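Local coordinates for protein TRAP dicarboxylate transporter, DctP subunit (Sulfurospirillum deleyianum, PDB 4OVS) that is the periplasmic solute-binding subunit of a TRAP dicarboxylate transporter and probably delivers captured succinate or similar dicarboxylates to its membrane partner, at residues I28-V33 / I86-F91; V138-W143 / Y236-S241. All blocks are in the same frame, centred on the assembly; numbering follows the deposited sequence.

Contact 1 of 2, residues I28-V33 / I86-F91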
# COMPACT_ATOMS: atom_id res chain seq x y z
N ILE A 28 19.04 -7.86 12.15
CA ILE A 28 18.11 -7.94 11.01
C ILE A 28 17.70 -6.50 10.60
O ILE A 28 17.35 -5.69 11.48
CB ILE A 28 16.78 -8.72 11.38
CG1 ILE A 28 17.06 -10.18 11.69
CG2 ILE A 28 15.76 -8.65 10.21
CD1 ILE A 28 15.83 -10.98 12.10
N LYS A 29 17.71 -6.21 9.30
CA LYS A 29 17.48 -4.88 8.77
C LYS A 29 16.18 -4.94 8.01
O LYS A 29 16.07 -5.66 7.01
CB LYS A 29 18.63 -4.46 7.82
CG LYS A 29 19.99 -4.65 8.45
CD LYS A 29 21.06 -3.83 7.79
CE LYS A 29 21.66 -4.49 6.57
NZ LYS A 29 22.79 -3.64 6.03
N VAL A 30 15.21 -4.18 8.51
CA VAL A 30 13.90 -3.99 7.87
C VAL A 30 13.88 -2.65 7.14
O VAL A 30 14.36 -1.65 7.67
CB VAL A 30 12.74 -3.95 8.90
CG1 VAL A 30 11.48 -3.76 8.17
CG2 VAL A 30 12.66 -5.22 9.73
N THR A 31 13.31 -2.62 5.94
CA THR A 31 13.33 -1.41 5.14
C THR A 31 11.93 -1.18 4.64
O THR A 31 11.32 -2.09 4.16
CB THR A 31 14.32 -1.53 3.97
OG1 THR A 31 14.34 -0.33 3.21
CG2 THR A 31 13.98 -2.71 3.01
N HIS A 32 11.43 0.05 4.79
CA HIS A 32 10.17 0.48 4.18
C HIS A 32 10.14 1.99 3.92
O HIS A 32 11.08 2.72 4.33
CB HIS A 32 8.96 0.03 5.04
CG HIS A 32 8.83 0.72 6.36
ND1 HIS A 32 8.34 2.00 6.48
CD2 HIS A 32 9.05 0.28 7.62
CE1 HIS A 32 8.29 2.33 7.76
NE2 HIS A 32 8.70 1.30 8.48
N VAL A 33 9.09 2.44 3.22
CA VAL A 33 9.03 3.75 2.65
C VAL A 33 8.05 4.73 3.33
O VAL A 33 7.93 5.89 2.91
CB VAL A 33 8.66 3.68 1.12
CG1 VAL A 33 9.65 2.77 0.32
CG2 VAL A 33 7.25 3.17 0.93
N ILE A 86 14.09 -7.72 5.33
CA ILE A 86 12.64 -7.76 5.47
C ILE A 86 12.05 -6.48 4.90
O ILE A 86 12.55 -5.39 5.13
CB ILE A 86 12.19 -7.98 6.94
CG1 ILE A 86 12.74 -9.29 7.47
CG2 ILE A 86 10.68 -8.05 7.05
CD1 ILE A 86 12.33 -9.68 8.82
N ALA A 87 11.03 -6.64 4.08
CA ALA A 87 10.31 -5.53 3.52
C ALA A 87 8.77 -5.75 3.59
O ALA A 87 8.28 -6.86 3.89
CB ALA A 87 10.75 -5.27 2.13
N MSE A 88 8.01 -4.68 3.34
CA MSE A 88 6.54 -4.77 3.32
C MSE A 88 5.90 -3.97 2.19
O MSE A 88 5.12 -3.05 2.43
CB MSE A 88 5.98 -4.35 4.64
CG MSE A 88 6.47 -5.11 5.83
SE MSE A 88 8.02 -4.21 6.65
CE MSE A 88 8.08 -5.21 8.29
N PRO A 89 6.24 -4.31 0.95
CA PRO A 89 5.86 -3.53 -0.23
C PRO A 89 4.39 -3.57 -0.50
O PRO A 89 3.76 -4.56 -0.19
CB PRO A 89 6.61 -4.24 -1.37
CG PRO A 89 7.71 -4.93 -0.68
CD PRO A 89 7.18 -5.38 0.61
N SER A 90 3.81 -2.50 -1.06
CA SER A 90 2.40 -2.55 -1.44
C SER A 90 2.23 -3.50 -2.64
O SER A 90 3.18 -3.80 -3.35
CB SER A 90 1.87 -1.18 -1.79
OG SER A 90 2.41 -0.76 -3.01
N PHE A 91 1.00 -3.97 -2.86
CA PHE A 91 0.73 -4.93 -3.92
C PHE A 91 1.25 -4.45 -5.28
O PHE A 91 1.79 -5.21 -6.08
CB PHE A 91 -0.80 -5.22 -3.99
CG PHE A 91 -1.40 -5.74 -2.68
CD1 PHE A 91 -0.65 -6.52 -1.82
CD2 PHE A 91 -2.68 -5.39 -2.30
CE1 PHE A 91 -1.17 -6.95 -0.63
CE2 PHE A 91 -3.21 -5.81 -1.10
CZ PHE A 91 -2.47 -6.60 -0.28
O HOH W 1 9.30 -2.24 2.34
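Val30 and Ile86 pair as neighbours in a parallel beta bridge, where strand 26-31 meets the short strand 86-87 in the mixed sheet of this solute-binding fold. The contact is buried, and the chain runs from 26-31 through helix 39-54 to strand 59-64, which pairs on the other edge of 26-31, and returns through helix 75-81 to 86-87. Two backbone bonds hold the strands. Thr31 N donates to Ile86 O at 3.0 Å, while Ile86 N reaches Lys29 O over a weak 3.3 Å. Beyond this the strands part: a water accepts from Met88 N at 2.9 Å and donates to Thr31 O at 2.7 Å, carrying the link on where direct pairing stops.

The face carrying Val30 and Ile86 is apolar where the two segments meet. Ile28 CG2, placed opposite its backbone N by chi1 of -65°, meets Ile86 CD1 at 3.8 Å, and Val30 CG2 lies 4.0 Å from Ile86 CB. The other Val30 branch, CG1, touches selenomethionine Met88 at CE, 3.7 Å away; the Met88 chain bends at chi2 (93°) and crosses the valine at about a right angle. From helix 39-54, Phe47 packs on Ile86 and Ala44 on Met88. Met88 O accepts a hydrogen bond from the amine of Lys40, a succinate-binding residue.

Apolar branches thus cover one face of a short backbone ladder, with a water satisfying the buried N-H and C=O at its frayed end, and the loop that follows offers a carbonyl that can orient a ligand-binding lysine.

Contact 2 of 2, residues V138-W143 / Y236-S241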
# COMPACT_ATOMS: atom_id res chain seq x y z
N VAL A 138 10.64 -14.87 0.37
CA VAL A 138 9.85 -15.59 1.35
C VAL A 138 8.64 -14.71 1.67
O VAL A 138 8.78 -13.66 2.26
CB VAL A 138 10.62 -15.81 2.62
CG1 VAL A 138 9.83 -16.72 3.56
CG2 VAL A 138 11.98 -16.33 2.30
N ALA A 139 7.46 -15.18 1.26
CA ALA A 139 6.21 -14.46 1.47
C ALA A 139 5.61 -14.83 2.81
O ALA A 139 5.39 -16.00 3.08
CB ALA A 139 5.22 -14.81 0.37
N LEU A 140 5.31 -13.84 3.63
CA LEU A 140 4.71 -14.11 4.92
C LEU A 140 3.26 -13.63 4.87
O LEU A 140 2.47 -14.20 4.12
CB LEU A 140 5.51 -13.45 6.03
CG LEU A 140 6.94 -13.92 6.26
CD1 LEU A 140 7.69 -13.05 7.25
CD2 LEU A 140 6.93 -15.30 6.76
N ASP A 141 2.90 -12.58 5.61
CA ASP A 141 1.49 -12.21 5.83
C ASP A 141 1.04 -10.95 5.08
O ASP A 141 1.84 -10.12 4.75
CB ASP A 141 1.27 -11.81 7.29
CG ASP A 141 1.34 -12.96 8.25
OD1 ASP A 141 0.61 -13.97 8.01
OD2 ASP A 141 2.11 -12.84 9.26
N TYR A 142 -0.26 -10.79 4.89
CA TYR A 142 -0.78 -9.52 4.42
C TYR A 142 -1.08 -8.55 5.55
O TYR A 142 -1.64 -8.95 6.60
CB TYR A 142 -2.07 -9.74 3.64
CG TYR A 142 -1.90 -10.55 2.37
CD1 TYR A 142 -1.36 -9.97 1.26
CD2 TYR A 142 -2.34 -11.85 2.28
CE1 TYR A 142 -1.22 -10.67 0.08
CE2 TYR A 142 -2.19 -12.58 1.09
CZ TYR A 142 -1.64 -11.97 -0.01
OH TYR A 142 -1.48 -12.66 -1.22
N TRP A 143 -0.70 -7.29 5.30
CA TRP A 143 -0.98 -6.11 6.13
C TRP A 143 -1.89 -5.12 5.41
O TRP A 143 -1.91 -5.09 4.19
CB TRP A 143 0.32 -5.41 6.49
CG TRP A 143 1.17 -6.07 7.52
CD1 TRP A 143 1.06 -7.34 8.01
CD2 TRP A 143 2.32 -5.50 8.16
NE1 TRP A 143 2.03 -7.57 8.96
CE2 TRP A 143 2.82 -6.45 9.07
CE3 TRP A 143 2.95 -4.24 8.09
CZ2 TRP A 143 3.91 -6.19 9.91
CZ3 TRP A 143 4.00 -3.99 8.92
CH2 TRP A 143 4.47 -4.95 9.82
N TYR A 236 -0.36 -4.45 1.81
CA TYR A 236 1.03 -4.89 1.75
C TYR A 236 1.17 -6.42 1.92
O TYR A 236 0.35 -7.07 2.55
CB TYR A 236 1.79 -4.22 2.88
CG TYR A 236 1.53 -2.74 3.07
CD1 TYR A 236 2.11 -1.81 2.22
CD2 TYR A 236 0.74 -2.25 4.12
CE1 TYR A 236 1.91 -0.45 2.36
CE2 TYR A 236 0.54 -0.85 4.28
CZ TYR A 236 1.15 0.03 3.40
OH TYR A 236 0.98 1.38 3.47
N LEU A 237 2.24 -6.99 1.35
CA LEU A 237 2.62 -8.37 1.61
C LEU A 237 4.01 -8.31 2.22
O LEU A 237 4.94 -7.73 1.64
CB LEU A 237 2.62 -9.20 0.35
CG LEU A 237 3.22 -10.61 0.57
CD1 LEU A 237 2.38 -11.44 1.51
CD2 LEU A 237 3.40 -11.31 -0.73
N VAL A 238 4.14 -8.81 3.42
CA VAL A 238 5.45 -8.86 4.09
C VAL A 238 6.26 -9.93 3.39
O VAL A 238 5.78 -11.07 3.19
CB VAL A 238 5.29 -9.18 5.59
CG1 VAL A 238 6.63 -9.28 6.32
CG2 VAL A 238 4.42 -8.15 6.26
N ILE A 239 7.47 -9.54 2.99
CA ILE A 239 8.43 -10.47 2.41
C ILE A 239 9.80 -10.44 3.05
O ILE A 239 10.22 -9.43 3.61
CB ILE A 239 8.65 -10.26 0.93
CG1 ILE A 239 9.03 -8.80 0.67
CG2 ILE A 239 7.40 -10.67 0.14
CD1 ILE A 239 9.53 -8.60 -0.71
N MSE A 240 10.51 -11.55 2.93
CA MSE A 240 11.87 -11.64 3.43
C MSE A 240 12.83 -12.04 2.33
O MSE A 240 12.45 -12.61 1.31
CB MSE A 240 11.98 -12.61 4.60
CG MSE A 240 11.05 -12.41 5.73
SE MSE A 240 11.65 -13.32 7.38
CE MSE A 240 11.21 -15.19 6.91
N SER A 241 14.10 -11.68 2.53
CA SER A 241 15.16 -12.08 1.61
C SER A 241 15.38 -13.59 1.75
O SER A 241 15.65 -14.11 2.84
CB SER A 241 16.46 -11.34 1.91
OG SER A 241 17.54 -11.93 1.21
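Val238 lays its CG2 methyl on the five-membered ring of Trp143, 3.6 Å from the centroid and 11° off the normal, a CH-pi contact between two antiparallel strands. With chi1 at 179°, Val238 sends CG1 away from its own N toward Leu140 CD1 and turns CG2 over the indole. Leu140 CD1 also meets Met240 CG at 3.7 Å, and the selenomethionine bends at chi3 (-75°), bringing CE to Val138 CG1. Cutting Trp143 back to an alanine is likely to strip Val238 CG2 of the ring it lies on and to leave Thr264 without its indole N-H partner.

Leu237 works the other face: CD1 sits over the Tyr142 ring near its rim, 4.2 Å from the centroid, while CD2 reaches Ala139 CB. A beta bulge shifts the register by one between Ala139 and Tyr142, so Val238 bonds through its O to Leu140 N (2.8 Å) and through its N to Asp141 O (3.0 Å). At the far end Tyr236 and Trp143 exchange two backbone bonds, and Tyr236 OH bonds to a bound succinate.

Helix 123-134 covers the Tyr142 and Leu237 face, with Tyr142 OH bonded to Gly125 O. Helix 253-289 packs on Leu140, Trp143 and Val238 through Met260, and its Thr264 binds both Trp143 NE1 and Asp141 OD2. Strand 86-87 flanks strand 233-241 on its other edge, and Ser241 caps helix 242-247.

Overall arrangement
Contact 1 closes before contact 2 opens along the chain, yet their centres lie only 8 Å apart, on the same side of the chain's centre. Both belong to one mixed sheet: strand 86-87 pairs in parallel with 26-31 and antiparallel with 233-241, which in turn pairs with 137-152. Ala87 N to Ile239 O (2.9 Å) is a probable hydrogen bond joining the two contacts, and Met88 O packs on Tyr236 CD1. This run of strands thus brings strands from near residue 26 and near residue 240 to the two edges of 86-87 beside the succinate site, where contact 2 supplies Tyr236 and contact 1 borders Lys40.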